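L544 (Acanthamoeba polyphaga mimivirus, PDB 4AMQ) probably acts as a nucleotidyl transferase of the virion, with a manganese-binding nucleotidyltransferase domain joined to a helical domain. Local coordinates at residues I67-N72 / F212-R217; I102-G107 / S195-Q200; I42-D47 / P75-T80; R85-I90 / E171-K176. One frame throughout, in Å; residues are numbered along the deposited sequence.

Contact 1: I67-N72 / F212-R217. With MN (manganese (II) ion), chain C.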
loop_
_atom_site.group_PDB
_atom_site.type_symbol
_atom_site.label_atom_id
_atom_site.label_comp_id
_atom_site.label_asym_id
_atom_site.label_seq_id
_atom_site.Cartn_x
_atom_site.Cartn_y
_atom_site.Cartn_z
ATOM N N ILE A 67 8.735 -1.371 -2.074
ATOM C CA ILE A 67 9.741 -2.147 -1.359
ATOM C C ILE A 67 9.301 -2.404 0.081
ATOM O O ILE A 67 8.965 -1.471 0.811
ATOM C CB ILE A 67 11.128 -1.459 -1.372
ATOM C CG1 ILE A 67 11.750 -1.503 -2.773
ATOM C CG2 ILE A 67 12.066 -2.124 -0.375
ATOM C CD1 ILE A 67 11.118 -0.553 -3.772
ATOM N N ASP A 68 9.284 -3.678 0.465
ATOM C CA ASP A 68 8.946 -4.091 1.823
ATOM C C ASP A 68 10.191 -4.634 2.508
ATOM O O ASP A 68 10.878 -5.504 1.964
ATOM C CB ASP A 68 7.866 -5.179 1.809
ATOM C CG ASP A 68 6.561 -4.701 1.202
ATOM O OD1 ASP A 68 6.277 -3.487 1.283
ATOM O OD2 ASP A 68 5.822 -5.539 0.642
ATOM N N ILE A 69 10.484 -4.126 3.699
ATOM C CA ILE A 69 11.667 -4.571 4.425
ATOM C C ILE A 69 11.410 -4.777 5.912
ATOM O O ILE A 69 10.694 -3.991 6.542
ATOM C CB ILE A 69 12.840 -3.586 4.234
ATOM C CG1 ILE A 69 13.315 -3.624 2.785
ATOM C CG2 ILE A 69 13.992 -3.913 5.165
ATOM C CD1 ILE A 69 14.573 -2.844 2.535
ATOM N N VAL A 70 11.985 -5.848 6.459
ATOM C CA VAL A 70 11.984 -6.067 7.898
ATOM C C VAL A 70 13.350 -5.666 8.454
ATOM O O VAL A 70 14.383 -6.155 7.999
ATOM C CB VAL A 70 11.669 -7.538 8.257
ATOM C CG1 VAL A 70 11.916 -7.800 9.744
ATOM C CG2 VAL A 70 10.234 -7.880 7.885
ATOM N N ASN A 71 13.347 -4.757 9.420
ATOM C CA ASN A 71 14.574 -4.324 10.079
ATOM C C ASN A 71 14.583 -4.862 11.508
ATOM O O ASN A 71 13.770 -4.456 12.339
ATOM C CB ASN A 71 14.664 -2.795 10.082
ATOM C CG ASN A 71 16.096 -2.285 10.157
ATOM O OD1 ASN A 71 17.052 -3.027 9.913
ATOM N ND2 ASN A 71 16.249 -1.007 10.482
ATOM N N ASN A 72 15.482 -5.802 11.785
ATOM C CA ASN A 72 15.608 -6.358 13.130
ATOM C C ASN A 72 16.693 -5.611 13.897
ATOM O O ASN A 72 17.881 -5.817 13.663
ATOM C CB ASN A 72 15.901 -7.861 13.068
ATOM C CG ASN A 72 14.729 -8.661 12.517
ATOM O OD1 ASN A 72 13.587 -8.477 12.937
ATOM N ND2 ASN A 72 15.007 -9.545 11.566
ATOM N N PHE A 212 8.244 2.726 0.357
ATOM C CA PHE A 212 9.157 1.872 1.100
ATOM C C PHE A 212 8.543 1.641 2.474
ATOM O O PHE A 212 8.421 2.576 3.265
ATOM C CB PHE A 212 10.531 2.539 1.253
ATOM C CG PHE A 212 11.393 2.461 0.021
ATOM C CD1 PHE A 212 11.101 3.222 -1.099
ATOM C CD2 PHE A 212 12.497 1.624 -0.016
ATOM C CE1 PHE A 212 11.898 3.149 -2.233
ATOM C CE2 PHE A 212 13.298 1.549 -1.147
ATOM C CZ PHE A 212 12.997 2.312 -2.255
ATOM N N ASP A 213 8.138 0.404 2.745
ATOM C CA ASP A 213 7.605 0.049 4.056
ATOM C C ASP A 213 8.647 -0.716 4.869
ATOM O O ASP A 213 9.057 -1.816 4.489
ATOM C CB ASP A 213 6.321 -0.778 3.917
ATOM C CG ASP A 213 5.175 0.011 3.297
ATOM O OD1 ASP A 213 5.121 1.246 3.482
ATOM O OD2 ASP A 213 4.323 -0.608 2.625
ATOM N N ILE A 214 9.071 -0.129 5.985
ATOM C CA ILE A 214 10.076 -0.745 6.846
ATOM C C ILE A 214 9.492 -1.164 8.192
ATOM O O ILE A 214 9.185 -0.318 9.034
ATOM C CB ILE A 214 11.257 0.208 7.124
ATOM C CG1 ILE A 214 11.712 0.905 5.838
ATOM C CG2 ILE A 214 12.404 -0.550 7.793
ATOM C CD1 ILE A 214 12.076 -0.046 4.717
ATOM N N ALA A 215 9.347 -2.471 8.390
ATOM C CA ALA A 215 8.884 -3.014 9.662
ATOM C C ALA A 215 10.049 -3.094 10.639
ATOM O O ALA A 215 10.963 -3.897 10.466
ATOM C CB ALA A 215 8.270 -4.383 9.461
ATOM N N VAL A 216 10.015 -2.253 11.664
ATOM C CA VAL A 216 11.102 -2.191 12.628
ATOM C C VAL A 216 10.760 -2.969 13.898
ATOM O O VAL A 216 9.908 -2.553 14.681
ATOM C CB VAL A 216 11.444 -0.737 12.984
ATOM C CG1 VAL A 216 12.571 -0.690 13.999
ATOM C CG2 VAL A 216 11.815 0.040 11.724
ATOM N N ARG A 217 11.424 -4.106 14.085
ATOM C CA ARG A 217 11.242 -4.914 15.286
ATOM C C ARG A 217 12.293 -4.545 16.323
ATOM O O ARG A 217 13.478 -4.826 16.142
ATOM C CB ARG A 217 11.342 -6.406 14.959
ATOM C CG ARG A 217 10.790 -7.312 16.053
ATOM C CD ARG A 217 11.379 -8.713 15.973
ATOM N NE ARG A 217 11.395 -9.230 14.607
ATOM C CZ ARG A 217 10.397 -9.906 14.046
ATOM N NH1 ARG A 217 9.288 -10.150 14.734
ATOM N NH2 ARG A 217 10.508 -10.337 12.797
HETATM MN MN MN C . 4.264 -2.452 0.852
HETATM O O HOH W 1 1.972 -1.463 0.276
#

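Contact 2: I102-G107 / S195-Q200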
loop_
_atom_site.group_PDB
_atom_site.type_symbol
_atom_site.label_atom_id
_atom_site.label_comp_id
_atom_site.label_asym_id
_atom_site.label_seq_id
_atom_site.Cartn_x
_atom_site.Cartn_y
_atom_site.Cartn_z
ATOM N N ILE A 102 6.067 9.448 5.633
ATOM C CA ILE A 102 4.659 9.828 5.738
ATOM C C ILE A 102 4.030 9.411 7.065
ATOM O O ILE A 102 3.424 10.223 7.757
ATOM C CB ILE A 102 3.820 9.232 4.588
ATOM C CG1 ILE A 102 4.312 9.752 3.235
ATOM C CG2 ILE A 102 2.347 9.562 4.781
ATOM C CD1 ILE A 102 4.153 11.243 3.057
ATOM N N TYR A 103 4.165 8.137 7.413
ATOM C CA TYR A 103 3.576 7.641 8.649
ATOM C C TYR A 103 4.538 6.769 9.429
ATOM O O TYR A 103 5.303 5.995 8.851
ATOM C CB TYR A 103 2.319 6.811 8.374
ATOM C CG TYR A 103 1.159 7.553 7.750
ATOM C CD1 TYR A 103 0.580 8.647 8.381
ATOM C CD2 TYR A 103 0.619 7.127 6.543
ATOM C CE1 TYR A 103 -0.490 9.313 7.810
ATOM C CE2 TYR A 103 -0.449 7.783 5.970
ATOM C CZ TYR A 103 -0.999 8.873 6.605
ATOM O OH TYR A 103 -2.064 9.516 6.026
ATOM N N VAL A 104 4.484 6.898 10.747
ATOM C CA VAL A 104 5.062 5.907 11.639
ATOM C C VAL A 104 3.898 5.195 12.310
ATOM O O VAL A 104 3.142 5.805 13.070
ATOM C CB VAL A 104 5.966 6.547 12.702
ATOM C CG1 VAL A 104 6.399 5.504 13.721
ATOM C CG2 VAL A 104 7.179 7.190 12.048
ATOM N N ILE A 105 3.739 3.912 12.007
ATOM C CA ILE A 105 2.608 3.152 12.521
ATOM C C ILE A 105 3.013 2.332 13.733
ATOM O O ILE A 105 3.796 1.390 13.624
ATOM C CB ILE A 105 2.027 2.212 11.455
ATOM C CG1 ILE A 105 1.685 2.991 10.184
ATOM C CG2 ILE A 105 0.800 1.496 11.994
ATOM C CD1 ILE A 105 1.070 2.138 9.100
ATOM N N CYS A 106 2.469 2.696 14.886
ATOM C CA CYS A 106 2.769 2.010 16.131
ATOM C C CYS A 106 1.650 2.271 17.128
ATOM O O CYS A 106 1.353 3.421 17.451
ATOM C CB CYS A 106 4.104 2.501 16.695
ATOM S SG CYS A 106 4.760 1.522 18.075
ATOM N N GLY A 107 1.022 1.203 17.607
ATOM C CA GLY A 107 -0.031 1.325 18.599
ATOM C C GLY A 107 -1.413 1.048 18.047
ATOM O O GLY A 107 -1.608 0.981 16.836
ATOM N N SER A 195 6.001 -4.229 20.150
ATOM C CA SER A 195 7.255 -4.883 19.791
ATOM C C SER A 195 7.778 -4.422 18.436
ATOM O O SER A 195 8.953 -4.604 18.122
ATOM C CB SER A 195 7.079 -6.401 19.782
ATOM O OG SER A 195 6.609 -6.867 21.035
ATOM N N ILE A 196 6.900 -3.833 17.632
ATOM C CA ILE A 196 7.266 -3.417 16.285
ATOM C C ILE A 196 6.588 -2.111 15.877
ATOM O O ILE A 196 5.474 -1.818 16.305
ATOM C CB ILE A 196 6.907 -4.500 15.250
ATOM C CG1 ILE A 196 7.253 -4.021 13.838
ATOM C CG2 ILE A 196 5.433 -4.856 15.343
ATOM C CD1 ILE A 196 6.690 -4.893 12.742
ATOM N N LEU A 197 7.280 -1.325 15.058
ATOM C CA LEU A 197 6.683 -0.149 14.438
ATOM C C LEU A 197 6.950 -0.167 12.938
ATOM O O LEU A 197 7.923 -0.771 12.478
ATOM C CB LEU A 197 7.200 1.143 15.080
ATOM C CG LEU A 197 8.696 1.454 15.023
ATOM C CD1 LEU A 197 9.063 2.099 13.694
ATOM C CD2 LEU A 197 9.089 2.364 16.179
ATOM N N LEU A 198 6.076 0.479 12.172
ATOM C CA LEU A 198 6.210 0.491 10.719
ATOM C C LEU A 198 6.520 1.894 10.221
ATOM O O LEU A 198 5.795 2.841 10.538
ATOM C CB LEU A 198 4.926 -0.020 10.054
ATOM C CG LEU A 198 4.912 -0.114 8.525
ATOM C CD1 LEU A 198 5.787 -1.264 8.061
ATOM C CD2 LEU A 198 3.494 -0.290 8.000
ATOM N N LEU A 199 7.603 2.021 9.458
ATOM C CA LEU A 199 7.946 3.283 8.813
ATOM C C LEU A 199 7.418 3.281 7.381
ATOM O O LEU A 199 7.830 2.456 6.563
ATOM C CB LEU A 199 9.463 3.489 8.808
ATOM C CG LEU A 199 10.190 3.474 10.156
ATOM C CD1 LEU A 199 11.701 3.561 9.965
ATOM C CD2 LEU A 199 9.695 4.598 11.052
ATOM N N GLN A 200 6.501 4.192 7.076
ATOM C CA GLN A 200 5.956 4.273 5.723
ATOM C C GLN A 200 6.547 5.440 4.946
ATOM O O GLN A 200 6.159 6.593 5.134
ATOM C CB GLN A 200 4.430 4.354 5.742
ATOM C CG GLN A 200 3.762 3.024 6.058
ATOM C CD GLN A 200 2.260 3.069 5.876
ATOM O OE1 GLN A 200 1.639 4.122 6.007
ATOM N NE2 GLN A 200 1.669 1.921 5.566
#

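Contact 3: I42-D47 / P75-T80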
loop_
_atom_site.group_PDB
_atom_site.type_symbol
_atom_site.label_atom_id
_atom_site.label_comp_id
_atom_site.label_asym_id
_atom_site.label_seq_id
_atom_site.Cartn_x
_atom_site.Cartn_y
_atom_site.Cartn_z
ATOM N N ILE A 42 17.352 5.342 5.164
ATOM C CA ILE A 42 16.010 5.208 5.726
ATOM C C ILE A 42 15.871 4.093 6.759
ATOM O O ILE A 42 14.894 4.064 7.514
ATOM C CB ILE A 42 14.944 5.005 4.622
ATOM C CG1 ILE A 42 15.099 3.628 3.969
ATOM C CG2 ILE A 42 15.032 6.113 3.588
ATOM C CD1 ILE A 42 14.038 3.319 2.924
ATOM N N LEU A 43 16.830 3.173 6.790
ATOM C CA LEU A 43 16.786 2.076 7.756
ATOM C C LEU A 43 17.178 2.539 9.158
ATOM O O LEU A 43 18.006 3.433 9.318
ATOM C CB LEU A 43 17.688 0.921 7.313
ATOM C CG LEU A 43 17.246 0.101 6.099
ATOM C CD1 LEU A 43 18.336 -0.871 5.685
ATOM C CD2 LEU A 43 15.946 -0.636 6.383
ATOM N N VAL A 44 16.570 1.933 10.173
ATOM C CA VAL A 44 16.938 2.213 11.557
ATOM C C VAL A 44 18.332 1.660 11.856
ATOM O O VAL A 44 19.154 2.327 12.484
ATOM C CB VAL A 44 15.919 1.617 12.544
ATOM C CG1 VAL A 44 16.420 1.751 13.973
ATOM C CG2 VAL A 44 14.566 2.295 12.380
ATOM N N VAL A 45 18.583 0.434 11.405
ATOM C CA VAL A 45 19.920 -0.149 11.427
ATOM C C VAL A 45 20.284 -0.580 10.008
ATOM O O VAL A 45 19.672 -1.493 9.456
ATOM C CB VAL A 45 20.008 -1.354 12.390
ATOM C CG1 VAL A 45 21.395 -1.973 12.350
ATOM C CG2 VAL A 45 19.667 -0.923 13.802
ATOM N N PRO A 46 21.271 0.096 9.402
ATOM C CA PRO A 46 21.643 -0.083 7.993
ATOM C C PRO A 46 22.368 -1.393 7.689
ATOM O O PRO A 46 22.356 -1.835 6.538
ATOM C CB PRO A 46 22.587 1.098 7.728
ATOM C CG PRO A 46 22.349 2.058 8.855
ATOM C CD PRO A 46 22.012 1.203 10.025
ATOM N N ASP A 47 22.994 -1.996 8.696
ATOM C CA ASP A 47 23.776 -3.214 8.494
ATOM C C ASP A 47 22.998 -4.265 7.705
ATOM O O ASP A 47 21.881 -4.628 8.073
ATOM C CB ASP A 47 24.236 -3.789 9.836
ATOM C CG ASP A 47 25.008 -2.781 10.671
ATOM O OD1 ASP A 47 25.496 -1.781 10.100
ATOM O OD2 ASP A 47 25.131 -2.989 11.898
ATOM N N PRO A 75 19.527 -6.187 19.671
ATOM C CA PRO A 75 19.489 -5.299 20.837
ATOM C C PRO A 75 20.047 -3.911 20.548
ATOM O O PRO A 75 19.972 -3.036 21.411
ATOM C CB PRO A 75 20.400 -6.018 21.831
ATOM C CG PRO A 75 21.432 -6.652 20.958
ATOM C CD PRO A 75 20.718 -7.058 19.690
ATOM N N GLU A 76 20.604 -3.719 19.357
ATOM C CA GLU A 76 21.152 -2.423 18.966
ATOM C C GLU A 76 20.201 -1.295 19.363
ATOM O O GLU A 76 20.626 -0.278 19.907
ATOM C CB GLU A 76 21.427 -2.397 17.461
ATOM C CG GLU A 76 22.264 -1.223 16.995
ATOM C CD GLU A 76 22.910 -1.471 15.644
ATOM O OE1 GLU A 76 23.006 -2.647 15.236
ATOM O OE2 GLU A 76 23.321 -0.491 14.989
ATOM N N TYR A 77 18.912 -1.490 19.099
ATOM C CA TYR A 77 17.884 -0.546 19.527
ATOM C C TYR A 77 16.768 -1.255 20.286
ATOM O O TYR A 77 16.400 -2.383 19.954
ATOM C CB TYR A 77 17.304 0.217 18.330
ATOM C CG TYR A 77 18.250 1.238 17.742
ATOM C CD1 TYR A 77 18.458 2.458 18.370
ATOM C CD2 TYR A 77 18.933 0.983 16.562
ATOM C CE1 TYR A 77 19.326 3.396 17.839
ATOM C CE2 TYR A 77 19.802 1.916 16.021
ATOM C CZ TYR A 77 19.993 3.119 16.663
ATOM O OH TYR A 77 20.856 4.049 16.132
ATOM N N ASP A 78 16.233 -0.588 21.304
ATOM C CA ASP A 78 15.132 -1.139 22.087
ATOM C C ASP A 78 14.180 -0.054 22.587
ATOM O O ASP A 78 14.222 1.086 22.124
ATOM C CB ASP A 78 15.654 -1.979 23.262
ATOM C CG ASP A 78 16.619 -1.210 24.157
ATOM O OD1 ASP A 78 16.705 0.030 24.034
ATOM O OD2 ASP A 78 17.299 -1.854 24.987
ATOM N N ASP A 79 13.329 -0.426 23.539
ATOM C CA ASP A 79 12.331 0.473 24.109
ATOM C C ASP A 79 12.886 1.841 24.486
ATOM O O ASP A 79 12.232 2.864 24.280
ATOM C CB ASP A 79 11.720 -0.152 25.366
ATOM C CG ASP A 79 10.935 -1.411 25.074
ATOM O OD1 ASP A 79 11.265 -2.113 24.094
ATOM O OD2 ASP A 79 9.988 -1.701 25.834
ATOM N N THR A 80 14.088 1.852 25.050
ATOM C CA THR A 80 14.606 3.040 25.718
ATOM C C THR A 80 15.260 4.063 24.789
ATOM O O THR A 80 15.525 5.192 25.202
ATOM C CB THR A 80 15.613 2.664 26.827
ATOM O OG1 THR A 80 16.758 2.030 26.242
ATOM C CG2 THR A 80 14.972 1.715 27.829
HETATM O O HOH W 2 21.767 2.944 13.518
#

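Contact 4: R85-I90 / E171-K176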
loop_
_atom_site.group_PDB
_atom_site.type_symbol
_atom_site.label_atom_id
_atom_site.label_comp_id
_atom_site.label_asym_id
_atom_site.label_seq_id
_atom_site.Cartn_x
_atom_site.Cartn_y
_atom_site.Cartn_z
ATOM N N ARG A 85 15.984 7.602 17.911
ATOM C CA ARG A 85 16.515 7.219 16.602
ATOM C C ARG A 85 15.530 7.540 15.475
ATOM O O ARG A 85 15.935 7.838 14.354
ATOM C CB ARG A 85 16.889 5.734 16.578
ATOM C CG ARG A 85 17.246 5.189 15.198
ATOM C CD ARG A 85 18.408 5.945 14.550
ATOM N NE ARG A 85 18.771 5.366 13.259
ATOM C CZ ARG A 85 19.510 5.981 12.340
ATOM N NH1 ARG A 85 19.966 7.205 12.565
ATOM N NH2 ARG A 85 19.788 5.373 11.193
ATOM N N ILE A 86 14.237 7.474 15.779
ATOM C CA ILE A 86 13.210 7.826 14.806
ATOM C C ILE A 86 13.192 9.338 14.617
ATOM O O ILE A 86 13.007 9.834 13.505
ATOM C CB ILE A 86 11.815 7.328 15.236
ATOM C CG1 ILE A 86 11.834 5.811 15.438
ATOM C CG2 ILE A 86 10.769 7.702 14.200
ATOM C CD1 ILE A 86 12.396 5.046 14.255
ATOM N N VAL A 87 13.394 10.063 15.711
ATOM C CA VAL A 87 13.504 11.512 15.656
ATOM C C VAL A 87 14.691 11.913 14.788
ATOM O O VAL A 87 14.589 12.824 13.969
ATOM C CB VAL A 87 13.644 12.122 17.063
ATOM C CG1 VAL A 87 14.113 13.568 16.981
ATOM C CG2 VAL A 87 12.323 12.024 17.809
ATOM N N ASP A 88 15.813 11.221 14.964
ATOM C CA ASP A 88 17.001 11.481 14.158
ATOM C C ASP A 88 16.717 11.246 12.677
ATOM O O ASP A 88 17.089 12.054 11.830
ATOM C CB ASP A 88 18.172 10.614 14.624
ATOM C CG ASP A 88 18.647 10.976 16.021
ATOM O OD1 ASP A 88 17.984 11.807 16.678
ATOM O OD2 ASP A 88 19.675 10.422 16.468
ATOM N N LEU A 89 16.056 10.137 12.367
ATOM C CA LEU A 89 15.675 9.845 10.990
ATOM C C LEU A 89 14.811 10.963 10.412
ATOM O O LEU A 89 15.079 11.471 9.325
ATOM C CB LEU A 89 14.938 8.506 10.901
ATOM C CG LEU A 89 15.823 7.258 10.911
ATOM C CD1 LEU A 89 14.979 5.996 10.988
ATOM C CD2 LEU A 89 16.719 7.233 9.678
ATOM N N ILE A 90 13.776 11.344 11.148
ATOM C CA ILE A 90 12.868 12.387 10.695
ATOM C C ILE A 90 13.607 13.689 10.391
ATOM O O ILE A 90 13.428 14.268 9.325
ATOM C CB ILE A 90 11.729 12.625 11.707
ATOM C CG1 ILE A 90 10.863 11.365 11.820
ATOM C CG2 ILE A 90 10.880 13.825 11.296
ATOM C CD1 ILE A 90 9.706 11.489 12.796
ATOM N N GLU A 171 3.685 14.666 14.678
ATOM C CA GLU A 171 3.134 14.025 15.868
ATOM C C GLU A 171 4.225 13.247 16.596
ATOM O O GLU A 171 4.246 13.199 17.825
ATOM C CB GLU A 171 1.957 13.111 15.505
ATOM C CG GLU A 171 0.695 13.865 15.086
ATOM C CD GLU A 171 -0.432 12.950 14.633
ATOM O OE1 GLU A 171 -0.207 11.726 14.520
ATOM O OE2 GLU A 171 -1.549 13.455 14.389
ATOM N N VAL A 172 5.136 12.649 15.834
ATOM C CA VAL A 172 6.256 11.918 16.417
ATOM C C VAL A 172 7.231 12.874 17.096
ATOM O O VAL A 172 7.615 12.663 18.247
ATOM C CB VAL A 172 7.006 11.076 15.366
ATOM C CG1 VAL A 172 8.297 10.521 15.952
ATOM C CG2 VAL A 172 6.119 9.948 14.865
ATOM N N LEU A 173 7.622 13.927 16.381
ATOM C CA LEU A 173 8.496 14.950 16.944
ATOM C C LEU A 173 7.885 15.576 18.195
ATOM O O LEU A 173 8.579 15.801 19.188
ATOM C CB LEU A 173 8.807 16.030 15.907
ATOM C CG LEU A 173 9.660 15.590 14.717
ATOM C CD1 LEU A 173 9.902 16.759 13.770
ATOM C CD2 LEU A 173 10.981 15.001 15.197
ATOM N N ALA A 174 6.586 15.858 18.145
ATOM C CA ALA A 174 5.884 16.399 19.303
ATOM C C ALA A 174 5.837 15.371 20.429
ATOM O O ALA A 174 5.769 15.725 21.608
ATOM C CB ALA A 174 4.478 16.833 18.921
ATOM N N GLY A 175 5.870 14.095 20.057
ATOM C CA GLY A 175 5.859 13.016 21.027
ATOM C C GLY A 175 4.481 12.703 21.572
ATOM O O GLY A 175 4.345 11.910 22.504
ATOM N N LYS A 176 3.453 13.325 21.001
ATOM C CA LYS A 176 2.079 13.056 21.421
ATOM C C LYS A 176 1.097 13.087 20.250
ATOM O O LYS A 176 1.367 13.694 19.213
ATOM C CB LYS A 176 1.642 14.038 22.513
ATOM C CG LYS A 176 1.390 15.454 22.022
ATOM C CD LYS A 176 0.921 16.362 23.153
ATOM C CE LYS A 176 2.011 16.563 24.198
ATOM N NZ LYS A 176 1.601 17.538 25.249
#

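Contact 1: I67-N72 / F212-R217
F212 opens the pairing by laying one face of its ring against I67: the CB of I67 sits 4.0 Å from the ring centroid, a CH-pi contact, and CD1 of the same isoleucine reaches over the rim. At D213 the backbone N donates to I67 O and the carbonyl accepts from I69 N (2.8 Å), while the side chain turns to the other face of the sheet, beside D68. The two carboxylates point the same way with planes only 5° apart, and a manganese ion takes D68 OD1 at 2.3 Å and D213 OD2 at 2.6 Å. The metal probably offsets the repulsion between the paired acids. D66 and a water are further ligands; D66 and D68, both on manganese, are consistent with the metal-binding DxD motif of nucleotidyltransferases. I214 returns to the F212 side, its CD1 meeting I69 CB at 3.7 Å. A215 continues the ladder of a parallel pair, its N bonded to I69 O and its O accepting from N71 N at 2.7 Å. V216 touches N71 through its backbone CA-H. R217 ends the pairing with a second kind of bond: besides its N to N71 O, NE donates almost straight (170°) to N72 OD1 at 2.9 Å, and the acceptor lies near the guanidinium plane. The bend at chi3 (-45°) helps turn the head back toward N72. Both are interior strands of the mixed sheet, with strand 51-54 beside 66-72 and strand 196-204 beside 209-217, while helix 28-42 packs on the F212 and I69 side.

Contact 2: I102-G107 / S195-Q200
Q200 CG stands anti to its own carbonyl carbon (chi1 -75°) and the chain runs on extended, which carries the amide across to Y103 and I105. Its OE1 comes to the ring edge of Y103, 3.2 Å from CD2 and near the ring plane, with amide and ring planes 48° apart. On the same face, I105 has an extended chi2 (-178°) that sends its terminal methyl outward: I105 CD1 lies 3.6 Å from L198 CD2 and equally near Q200 CD, so the methyl bridges a leucine and a glutamine. On the face opposite Y103, I105, L198 and Q200, V104 CG2 packs against L199 CD2 (3.7 Å), the two side chains alongside one another, and V104 CG1 approaches L197 CD1 more loosely. L197 CB also lies 3.7 Å from C106 CB. The strands are antiparallel, I105 and L198 forming a hydrogen-bonded pair through I105 N to L198 O (2.7 Å) and L198 N to I105 O. At the other end a classic beta bulge interrupts the regular ladder: I102 and Y103 both face Q200, whose carbonyl accepts from I102 N at 2.9 Å and, weakly, from Y103 N, while Q200 N donates to Y103 O. Beyond the pair, Y103 also makes a cation-pi contact with R166, and strand 164-167 bonds to the far side of 99-108. Q200 in turn touches D213, a manganese ligand on the neighbouring strand 209-217, and L199 packs on V216 there.

Contact 3: I42-D47 / P75-T80
V45 and Y77 make the closest apolar touch between the two loops: V45 CG2 lies 3.4 Å from Y77 CD2, at the ring edge and near its plane. In V45 this methyl stands beside the backbone N, whereas CG1 is anti to it (chi1 178°); CG1 faces mainly E76, while CG2 touches the ring and also skirts the carboxylate. V45 CG1 is 3.4 Å from E76 OE1, the two side chains approaching from opposite directions. E76 can arrive there because its CG is anti to the backbone N (chi1 -168°) and the chain stays extended beyond it. V44 CG1 instead reaches Y77 CD2 from above the ring plane, 3.7 Å away, with the side chains set obliquely to each other. A water links the ring's hydroxyl end to the same residue, donating to V44 O at 2.9 Å and lying 3.0 Å from Y77 OH, in the plane of the ring. The acids D47 and E76 come within 4.0 Å, OD2 to OE1, a like-charge approach at the exposed margin of the contact that probably adds no stability. The 42-47 loop leaves helix 28-42 and leads to strand 51-54, and the 75-80 loop joins strand 66-72 to helix 82-93. R85 of that helix bonds to V44 O and touches Y77, while V44 also packs on I82 and L89 of the helix and on V216 of strand 209-217.

Contact 4: R85-I90 / E171-K176
I90 and V172 form the tightest of four apolar touches that make up this helix-to-helix contact. I90 CD1 comes 3.6 Å from V172 CG1 and 3.8 Å from V172 CB, reached because chi2 is fully extended (180°) and carries the terminal methyl outward from the helix. The other branch of I90 serves a different residue: CG2 lies 4.0 Å from L173 CD1, the two side chains sliding past each other in opposite directions. V172 CG1 thus meets I90 and, more loosely, I86, whose CG2 is 4.1 Å away with the side chains crossing near a right angle. L173 likewise forks, CD1 toward I90 and CD2 to V87 CG1 at 3.9 Å. The interdigitation is therefore of branched aliphatic groups, V172 buried and L173 at the exposed margin. Polar interactions lie within each helix or lead to residues outside the pair. Within the first helix I90 N bonds to I86 O at 2.9 Å. G175 leaves helix 169-174 with a positive phi, a conformation glycine adopts readily, and its N makes weak bonds to E171 O and V172 O. V172 O accepts from Y83 OH, and E171 OE1 forms a salt bridge with K177. Helix 82-93 and the short helix 169-174 lie over one face of the sheet, I90 touching L101 and V172 touching V104 of strand 99-108, while I86 and L89 reach V44 of the loop after helix 28-42.

Contacts 1 and 2 are strand pairings of one mixed sheet, joined by backbone hydrogen bonds between the neighbouring strands 209-217 and 196-204, and both rely on backbone hydrogen bonds of their own. Contact 1 is parallel and puts two acids on a metal; contact 2 is antiparallel and bulged, with a glutamine that touches the metal ligand D213. Contacts 3 and 4 rest on side chains instead: contact 4 is purely aliphatic and largely buried, whereas contact 3 is peripheral, with a water and two neighbouring acids. Helix 82-93 connects these last two through R85. V44 is shared packing, touching V216 of contact 1, L199 of contact 2 and I86 of contact 4.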